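Local coordinates for protein DNA-binding response regulator (Paenisporosarcina sp. TG-14, PDB 6JQS) that probably binds DNA through a LuxR-type helix-turn-helix and regulates transcription in a spore-forming bacterium, at residues Phe20-Arg25 against Lys30-Gln35; Thr13-Glu18 against Leu36-Lys41; Asn49-Gln52 against Gly58-Gln61. One frame throughout, in Å; residues are numbered along the deposited sequence.

Interaction 1: Phe20-Arg25 against Lys30-Gln35; sequences FQLLVR and KDISIQ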
loop_
_atom_site.group_PDB
_atom_site.type_symbol
_atom_site.label_atom_id
_atom_site.label_comp_id
_atom_site.label_asym_id
_atom_site.label_seq_id
_atom_site.Cartn_x
_atom_site.Cartn_y
_atom_site.Cartn_z
ATOM N N PHE A 20 0.285 -2.288 -0.842
ATOM C CA PHE A 20 -0.069 -1.468 -2.020
ATOM C C PHE A 20 -0.092 -2.357 -3.281
ATOM O O PHE A 20 -0.921 -2.051 -4.155
ATOM C CB PHE A 20 0.847 -0.259 -2.167
ATOM C CG PHE A 20 0.469 0.884 -1.266
ATOM C CD1 PHE A 20 -0.478 1.793 -1.677
ATOM C CD2 PHE A 20 0.899 0.946 0.049
ATOM C CE1 PHE A 20 -0.961 2.775 -0.825
ATOM C CE2 PHE A 20 0.440 1.961 0.893
ATOM C CZ PHE A 20 -0.487 2.860 0.449
ATOM N N GLN A 21 0.794 -3.349 -3.422
ATOM C CA GLN A 21 0.707 -4.290 -4.593
ATOM C C GLN A 21 -0.644 -5.013 -4.582
ATOM O O GLN A 21 -1.211 -5.233 -5.643
ATOM C CB GLN A 21 1.878 -5.282 -4.612
ATOM C CG GLN A 21 1.974 -6.024 -5.941
ATOM C CD GLN A 21 2.192 -5.087 -7.120
ATOM O OE1 GLN A 21 3.275 -4.568 -7.343
ATOM N NE2 GLN A 21 1.120 -4.740 -7.798
ATOM N N LEU A 22 -1.207 -5.337 -3.418
ATOM C CA LEU A 22 -2.546 -5.952 -3.348
ATOM C C LEU A 22 -3.663 -4.954 -3.609
ATOM O O LEU A 22 -4.679 -5.403 -4.183
ATOM C CB LEU A 22 -2.744 -6.700 -2.009
ATOM C CG LEU A 22 -1.729 -7.816 -1.732
ATOM C CD1 LEU A 22 -2.093 -8.584 -0.462
ATOM C CD2 LEU A 22 -1.624 -8.798 -2.891
ATOM N N LEU A 23 -3.576 -3.687 -3.165
ATOM C CA LEU A 23 -4.562 -2.672 -3.579
ATOM C C LEU A 23 -4.547 -2.565 -5.113
ATOM O O LEU A 23 -5.567 -2.512 -5.732
ATOM C CB LEU A 23 -4.216 -1.332 -2.935
ATOM C CG LEU A 23 -4.477 -1.258 -1.431
ATOM C CD1 LEU A 23 -3.861 0.019 -0.874
ATOM C CD2 LEU A 23 -5.961 -1.324 -1.145
ATOM N N VAL A 24 -3.383 -2.531 -5.737
ATOM C CA VAL A 24 -3.401 -2.494 -7.236
ATOM C C VAL A 24 -4.308 -3.618 -7.756
ATOM O O VAL A 24 -5.057 -3.403 -8.775
ATOM C CB VAL A 24 -1.955 -2.599 -7.742
ATOM C CG1 VAL A 24 -1.928 -2.945 -9.208
ATOM C CG2 VAL A 24 -1.227 -1.313 -7.453
ATOM N N ARG A 25 -4.284 -4.798 -7.113
ATOM C CA ARG A 25 -5.035 -5.998 -7.560
ATOM C C ARG A 25 -6.471 -5.997 -7.026
ATOM O O ARG A 25 -7.109 -7.028 -7.110
ATOM C CB ARG A 25 -4.300 -7.265 -7.123
ATOM C CG ARG A 25 -2.965 -7.423 -7.814
ATOM C CD ARG A 25 -2.262 -8.695 -7.490
ATOM N NE ARG A 25 -0.905 -8.485 -7.965
ATOM C CZ ARG A 25 0.195 -8.897 -7.360
ATOM N NH1 ARG A 25 0.131 -9.573 -6.230
ATOM N NH2 ARG A 25 1.373 -8.598 -7.888
ATOM N N LYS A 30 -9.625 -5.893 4.141
ATOM C CA LYS A 30 -10.026 -7.142 4.837
ATOM C C LYS A 30 -9.374 -8.345 4.161
ATOM O O LYS A 30 -8.696 -9.069 4.868
ATOM C CB LYS A 30 -11.545 -7.289 4.898
ATOM C CG LYS A 30 -12.019 -8.609 5.489
ATOM C CD LYS A 30 -13.206 -8.436 6.422
ATOM C CE LYS A 30 -13.462 -9.674 7.259
ATOM N NZ LYS A 30 -13.917 -10.810 6.418
ATOM N N ASP A 31 -9.470 -8.476 2.831
ATOM C CA ASP A 31 -8.717 -9.504 2.050
ATOM C C ASP A 31 -7.218 -9.405 2.343
ATOM O O ASP A 31 -6.546 -10.460 2.475
ATOM C CB ASP A 31 -8.975 -9.377 0.538
ATOM C CG ASP A 31 -10.437 -9.470 0.105
ATOM O OD1 ASP A 31 -11.238 -10.093 0.858
ATOM O OD2 ASP A 31 -10.771 -8.917 -0.990
ATOM N N ILE A 32 -6.651 -8.194 2.349
ATOM C CA ILE A 32 -5.175 -7.992 2.497
ATOM C C ILE A 32 -4.735 -8.514 3.885
ATOM O O ILE A 32 -3.627 -9.116 4.029
ATOM C CB ILE A 32 -4.813 -6.503 2.282
ATOM C CG1 ILE A 32 -5.138 -6.029 0.852
ATOM C CG2 ILE A 32 -3.354 -6.242 2.629
ATOM C CD1 ILE A 32 -4.667 -4.626 0.524
ATOM N N SER A 33 -5.534 -8.225 4.902
ATOM C CA SER A 33 -5.176 -8.539 6.308
ATOM C C SER A 33 -5.154 -10.067 6.471
ATOM O O SER A 33 -4.164 -10.584 7.019
ATOM C CB SER A 33 -6.120 -7.862 7.242
ATOM O OG SER A 33 -7.418 -8.359 7.081
ATOM N N ILE A 34 -6.156 -10.750 5.906
ATOM C CA ILE A 34 -6.222 -12.242 5.820
ATOM C C ILE A 34 -4.951 -12.749 5.115
ATOM O O ILE A 34 -4.173 -13.459 5.761
ATOM C CB ILE A 34 -7.531 -12.695 5.147
ATOM C CG1 ILE A 34 -8.729 -12.385 6.051
ATOM C CG2 ILE A 34 -7.470 -14.164 4.758
ATOM C CD1 ILE A 34 -10.078 -12.660 5.431
ATOM N N GLN A 35 -4.691 -12.347 3.871
ATOM C CA GLN A 35 -3.526 -12.869 3.108
ATOM C C GLN A 35 -2.203 -12.633 3.845
ATOM O O GLN A 35 -1.363 -13.529 3.790
ATOM C CB GLN A 35 -3.425 -12.250 1.719
ATOM C CG GLN A 35 -2.375 -12.960 0.872
ATOM C CD GLN A 35 -2.473 -12.586 -0.582
ATOM O OE1 GLN A 35 -3.559 -12.343 -1.108
ATOM N NE2 GLN A 35 -1.324 -12.509 -1.232
#

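Interaction 2: Thr13-Glu18 against Leu36-Lys41; sequences TGRERE and LKISEK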
loop_
_atom_site.group_PDB
_atom_site.type_symbol
_atom_site.label_atom_id
_atom_site.label_comp_id
_atom_site.label_asym_id
_atom_site.label_seq_id
_atom_site.Cartn_x
_atom_site.Cartn_y
_atom_site.Cartn_z
ATOM N N THR A 13 8.766 -0.053 3.604
ATOM C CA THR A 13 9.073 -1.416 4.087
ATOM C C THR A 13 8.475 -2.391 3.080
ATOM O O THR A 13 7.572 -1.936 2.313
ATOM C CB THR A 13 8.502 -1.657 5.498
ATOM O OG1 THR A 13 7.088 -1.844 5.392
ATOM C CG2 THR A 13 8.810 -0.509 6.437
ATOM N N GLY A 14 9.005 -3.622 3.066
ATOM C CA GLY A 14 8.467 -4.796 2.367
ATOM C C GLY A 14 6.978 -4.959 2.635
ATOM O O GLY A 14 6.214 -5.291 1.704
ATOM N N ARG A 15 6.546 -4.746 3.880
ATOM C CA ARG A 15 5.123 -4.952 4.237
ATOM C C ARG A 15 4.273 -3.911 3.509
ATOM O O ARG A 15 3.303 -4.343 2.934
ATOM C CB ARG A 15 4.909 -4.903 5.751
ATOM C CG ARG A 15 3.445 -5.016 6.128
ATOM C CD ARG A 15 3.269 -5.643 7.490
ATOM N NE ARG A 15 3.373 -7.102 7.454
ATOM C CZ ARG A 15 3.490 -7.856 8.549
ATOM N NH1 ARG A 15 3.591 -9.176 8.451
ATOM N NH2 ARG A 15 3.530 -7.282 9.742
ATOM N N GLU A 16 4.617 -2.616 3.604
ATOM C CA GLU A 16 3.924 -1.469 2.958
ATOM C C GLU A 16 3.864 -1.729 1.445
ATOM O O GLU A 16 2.808 -1.588 0.879
ATOM C CB GLU A 16 4.646 -0.149 3.249
ATOM C CG GLU A 16 4.376 0.493 4.626
ATOM C CD GLU A 16 5.302 1.678 4.950
ATOM O OE1 GLU A 16 6.449 1.622 4.464
ATOM O OE2 GLU A 16 4.861 2.717 5.606
ATOM N N ARG A 17 4.970 -2.132 0.817
ATOM C CA ARG A 17 4.972 -2.443 -0.648
ATOM C C ARG A 17 4.012 -3.600 -0.939
ATOM O O ARG A 17 3.245 -3.508 -1.888
ATOM C CB ARG A 17 6.380 -2.799 -1.155
ATOM C CG ARG A 17 6.413 -3.105 -2.651
ATOM C CD ARG A 17 7.768 -3.574 -3.196
ATOM N NE ARG A 17 8.809 -2.604 -2.898
ATOM C CZ ARG A 17 9.591 -2.640 -1.815
ATOM N NH1 ARG A 17 9.464 -3.605 -0.921
ATOM N NH2 ARG A 17 10.496 -1.704 -1.617
ATOM N N GLU A 18 3.980 -4.641 -0.116
ATOM C CA GLU A 18 3.059 -5.779 -0.361
ATOM C C GLU A 18 1.614 -5.320 -0.200
ATOM O O GLU A 18 0.755 -5.855 -0.900
ATOM C CB GLU A 18 3.177 -6.937 0.628
ATOM C CG GLU A 18 4.461 -7.743 0.573
ATOM C CD GLU A 18 4.505 -8.689 1.773
ATOM O OE1 GLU A 18 5.271 -8.418 2.724
ATOM O OE2 GLU A 18 3.729 -9.672 1.769
ATOM N N LEU A 36 -1.971 -11.458 4.453
ATOM C CA LEU A 36 -0.660 -11.148 5.109
ATOM C C LEU A 36 -0.679 -11.543 6.601
ATOM O O LEU A 36 0.376 -11.498 7.226
ATOM C CB LEU A 36 -0.321 -9.669 4.927
ATOM C CG LEU A 36 -0.246 -9.160 3.483
ATOM C CD1 LEU A 36 0.058 -7.672 3.471
ATOM C CD2 LEU A 36 0.800 -9.905 2.663
ATOM N N LYS A 37 -1.833 -11.935 7.129
ATOM C CA LYS A 37 -2.026 -12.472 8.509
ATOM C C LYS A 37 -1.684 -11.361 9.514
ATOM O O LYS A 37 -0.804 -11.543 10.358
ATOM C CB LYS A 37 -1.262 -13.794 8.686
ATOM C CG LYS A 37 -2.002 -15.027 8.157
ATOM C CD LYS A 37 -1.394 -16.372 8.546
ATOM C CE LYS A 37 -0.502 -16.971 7.477
ATOM N NZ LYS A 37 0.549 -16.020 7.050
ATOM N N ILE A 38 -2.385 -10.236 9.398
ATOM C CA ILE A 38 -2.258 -9.058 10.303
ATOM C C ILE A 38 -3.660 -8.497 10.479
ATOM O O ILE A 38 -4.544 -8.882 9.693
ATOM C CB ILE A 38 -1.275 -8.012 9.734
ATOM C CG1 ILE A 38 -1.764 -7.411 8.411
ATOM C CG2 ILE A 38 0.136 -8.581 9.628
ATOM C CD1 ILE A 38 -0.861 -6.285 7.913
ATOM N N SER A 39 -3.865 -7.544 11.382
ATOM C CA SER A 39 -5.236 -7.026 11.601
ATOM C C SER A 39 -5.576 -6.046 10.479
ATOM O O SER A 39 -4.661 -5.434 9.897
ATOM C CB SER A 39 -5.426 -6.420 12.971
ATOM O OG SER A 39 -5.176 -5.037 12.947
ATOM N N GLU A 40 -6.861 -5.872 10.196
ATOM C CA GLU A 40 -7.285 -4.900 9.153
ATOM C C GLU A 40 -6.963 -3.477 9.622
ATOM O O GLU A 40 -6.680 -2.628 8.775
ATOM C CB GLU A 40 -8.773 -5.012 8.872
ATOM C CG GLU A 40 -9.183 -4.128 7.719
ATOM C CD GLU A 40 -10.608 -4.332 7.261
ATOM O OE1 GLU A 40 -11.248 -5.289 7.770
ATOM O OE2 GLU A 40 -11.056 -3.546 6.384
ATOM N N LYS A 41 -7.012 -3.220 10.932
ATOM C CA LYS A 41 -6.678 -1.890 11.518
ATOM C C LYS A 41 -5.234 -1.513 11.181
ATOM O O LYS A 41 -4.986 -0.283 10.919
ATOM C CB LYS A 41 -6.928 -1.882 13.029
ATOM C CG LYS A 41 -8.396 -1.900 13.409
ATOM C CD LYS A 41 -8.639 -1.941 14.904
ATOM C CE LYS A 41 -10.042 -2.403 15.229
ATOM N NZ LYS A 41 -10.368 -2.174 16.659
#

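Interaction 3: Asn49-Gln52 against Gly58-Gln61; sequences NTIQ and GRSQ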
loop_
_atom_site.group_PDB
_atom_site.type_symbol
_atom_site.label_atom_id
_atom_site.label_comp_id
_atom_site.label_asym_id
_atom_site.label_seq_id
_atom_site.Cartn_x
_atom_site.Cartn_y
_atom_site.Cartn_z
ATOM N N ASN A 49 -0.117 5.852 6.828
ATOM C CA ASN A 49 1.288 6.258 7.018
ATOM C C ASN A 49 1.936 6.515 5.658
ATOM O O ASN A 49 2.718 7.470 5.550
ATOM C CB ASN A 49 2.005 5.175 7.825
ATOM C CG ASN A 49 3.249 5.677 8.507
ATOM O OD1 ASN A 49 3.268 6.804 8.973
ATOM N ND2 ASN A 49 4.259 4.830 8.580
ATOM N N THR A 50 1.703 5.655 4.656
ATOM C CA THR A 50 2.373 5.788 3.315
ATOM C C THR A 50 1.833 7.051 2.638
ATOM O O THR A 50 2.579 7.832 2.041
ATOM C CB THR A 50 2.143 4.536 2.461
ATOM O OG1 THR A 50 2.576 3.450 3.261
ATOM C CG2 THR A 50 2.918 4.530 1.158
ATOM N N ILE A 51 0.516 7.269 2.726
ATOM C CA ILE A 51 -0.149 8.463 2.146
ATOM C C ILE A 51 0.562 9.703 2.667
ATOM O O ILE A 51 0.827 10.643 1.855
ATOM C CB ILE A 51 -1.668 8.467 2.448
ATOM C CG1 ILE A 51 -2.396 7.450 1.571
ATOM C CG2 ILE A 51 -2.252 9.862 2.301
ATOM C CD1 ILE A 51 -3.770 7.061 2.135
ATOM N N GLN A 52 0.834 9.735 3.964
ATOM C CA GLN A 52 1.455 10.914 4.628
ATOM C C GLN A 52 2.925 11.001 4.195
ATOM O O GLN A 52 3.355 12.079 3.836
ATOM C CB GLN A 52 1.301 10.831 6.152
ATOM C CG GLN A 52 -0.147 11.034 6.601
ATOM C CD GLN A 52 -0.761 12.371 6.235
ATOM O OE1 GLN A 52 -1.593 12.497 5.315
ATOM N NE2 GLN A 52 -0.366 13.394 6.985
ATOM N N GLY A 58 -4.570 10.786 -1.064
ATOM C CA GLY A 58 -5.295 9.527 -0.782
ATOM C C GLY A 58 -4.696 8.304 -1.455
ATOM O O GLY A 58 -3.574 8.432 -2.048
ATOM N N ARG A 59 -5.423 7.164 -1.425
ATOM C CA ARG A 59 -4.879 5.838 -1.810
ATOM C C ARG A 59 -4.573 5.811 -3.292
ATOM O O ARG A 59 -3.550 5.235 -3.643
ATOM C CB ARG A 59 -5.847 4.679 -1.637
ATOM C CG ARG A 59 -6.196 4.417 -0.197
ATOM C CD ARG A 59 -6.917 3.099 -0.077
ATOM N NE ARG A 59 -7.209 3.009 1.340
ATOM C CZ ARG A 59 -8.034 2.135 1.868
ATOM N NH1 ARG A 59 -8.645 1.262 1.088
ATOM N NH2 ARG A 59 -8.221 2.137 3.177
ATOM N N SER A 60 -5.466 6.362 -4.120
ATOM C CA SER A 60 -5.298 6.350 -5.598
ATOM C C SER A 60 -3.983 7.054 -5.968
ATOM O O SER A 60 -3.138 6.438 -6.637
ATOM C CB SER A 60 -6.494 6.965 -6.338
ATOM O OG SER A 60 -6.259 6.843 -7.756
ATOM N N GLN A 61 -3.770 8.261 -5.440
ATOM C CA GLN A 61 -2.545 9.054 -5.715
ATOM C C GLN A 61 -1.334 8.357 -5.067
ATOM O O GLN A 61 -0.245 8.473 -5.647
ATOM C CB GLN A 61 -2.717 10.529 -5.281
ATOM C CG GLN A 61 -3.494 11.434 -6.263
ATOM C CD GLN A 61 -2.881 11.432 -7.652
ATOM O OE1 GLN A 61 -1.686 11.649 -7.828
ATOM N NE2 GLN A 61 -3.669 11.115 -8.665
#

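Interaction 1: Phe20-Arg25 against Lys30-Gln35
L22 and I32 each direct CB toward the other helix, and their CA atoms are 6.7 Å apart. The CG1-CD1 arm of I32 does most of the touching. Its CG1 lies 3.8 Å from L22 CB, and CD1 runs on past that carbon to reach L23. CG1 stands anti to the I32 carbonyl carbon (chi1 -64°), which sends this arm across to helix 14-24, while the shorter CG2 branch faces L22 CD1. L23 starts off to one side of the contact, but its isobutyl end swings back and lies roughly at a right angle over the I32 arm, with L23 CG 3.9 Å from I32 CD1. The extended chain of Q35 carries its amide over the L22 methyls: Q35 CD sits 4.0 Å from L22 CD1, and the two side chains cross obliquely. Y27 also touches I32 and Q35, and I47 of helix 40-54 touches L23. Helix 29-36 is the first helix of the helix-turn-helix; segments 20-24 and 30-35 make 132° between their N-to-C directions, nearer antiparallel than parallel. With no hydrogen bond between the segments, they meet by van der Waals contact, apolar at L22, L23 and I32, with the Q35 amide packed alongside.

Interaction 2: Thr13-Glu18 against Leu36-Lys41
R15 reaches from the first turn of helix 14-24 to I38. Its CB leaves the helix beside the contact rather than facing it. CG then goes anti to the backbone N (chi1 176°), CD continues the chain, and a bend at chi3 (-80°) turns the guanidinium onto the I38 methyl. NE is the first atom to come near, 4.2 Å from I38 CG2. At CZ the distance to I38 CG2 shrinks to 3.6 Å, and the methyl stands over one face of the guanidinium, shifted toward its rim. NH2 is equally near that methyl; NH1 lies beside it too, and sits 4.2 Å from L36 O, too long for a bond. This surface is the turn of the helix-turn-helix: K37 ends helix 29-36 with a Schellman motif at positive phi, and S39 takes the N-cap position of helix 40-54. H46 of that helix also touches R15. E18 points CB toward L36, its OE2 a doubtfully short 3.1 Å from L36 CD2. At the start of the same helix, T13 and E16 form a capping box: E16 N donates to T13 OG1 almost straight (177°), and T13 N bonds to E16 OE1 at its anti lone pair.

Interaction 3: Asn49-Gln52 against Gly58-Gln61
I51 rests against the backbone of G58 and R59, where helix 40-54 of the LuxR-type helix-turn-helix meets the beginning of helix 59-68. In LuxR-family domains the counterpart of helix 40-54 is the DNA-recognition helix, and the counterpart of helix 59-68 commonly takes part in dimerisation; here the assembly holds a single chain.

The contact itself is van der Waals, side chain against main chain, with no hydrogen bond between the segments. The CA atoms of I51 and G58 are 6.0 Å apart, a close approach that brings the isoleucine right onto the peptide leading into the next helix. CG1 of I51 stands anti to its own carbonyl carbon (chi1 -75°), and this directs the longer branch at that peptide: I51 CG1 is 3.9 Å from G58 C, and I51 CD1 is 3.9 Å from R59 N. Between side chains the touch is slighter. The R59 side chain sets off away from helix 40-54, and its CG lies 4.3 Å from I51 CD1. A62, one turn into helix 59-68, adds a further apolar neighbour for I51.

G58 holds the N-cap position of helix 59-68 with an extended backbone (phi 169°, psi -169°), and as a glycine it brings no side chain to cap with.

Polar bonds lie on the neighbouring T50, whose OG1 bonds back to H46 O within its helix and weakly to E16 of helix 14-24. On the shorter branch of the isoleucine, I51 CG2 faces the start of the glycine, 4.2 Å from G58 N.

Overall arrangement
All three contacts belong to one LuxR-family domain of four helices. Along the chain, interaction 1 is nested inside the loop closed by interaction 2, and interaction 3 follows both. Interactions 1 and 2 share helix 14-24 and lie with centres about 8 Å apart; a probable hydrogen bond from I38 N to S33 O joins them. Interaction 3 lies across the chain's centre, its own centre about 15 Å from the centres of both others, and shares helix 40-54 with interaction 2. F20 packing on T50 ties interaction 1 to interaction 3. Helix 14-24 packs against both helices of the helix-turn-helix; helix 40-54 is probably the recognition helix, as in relatives.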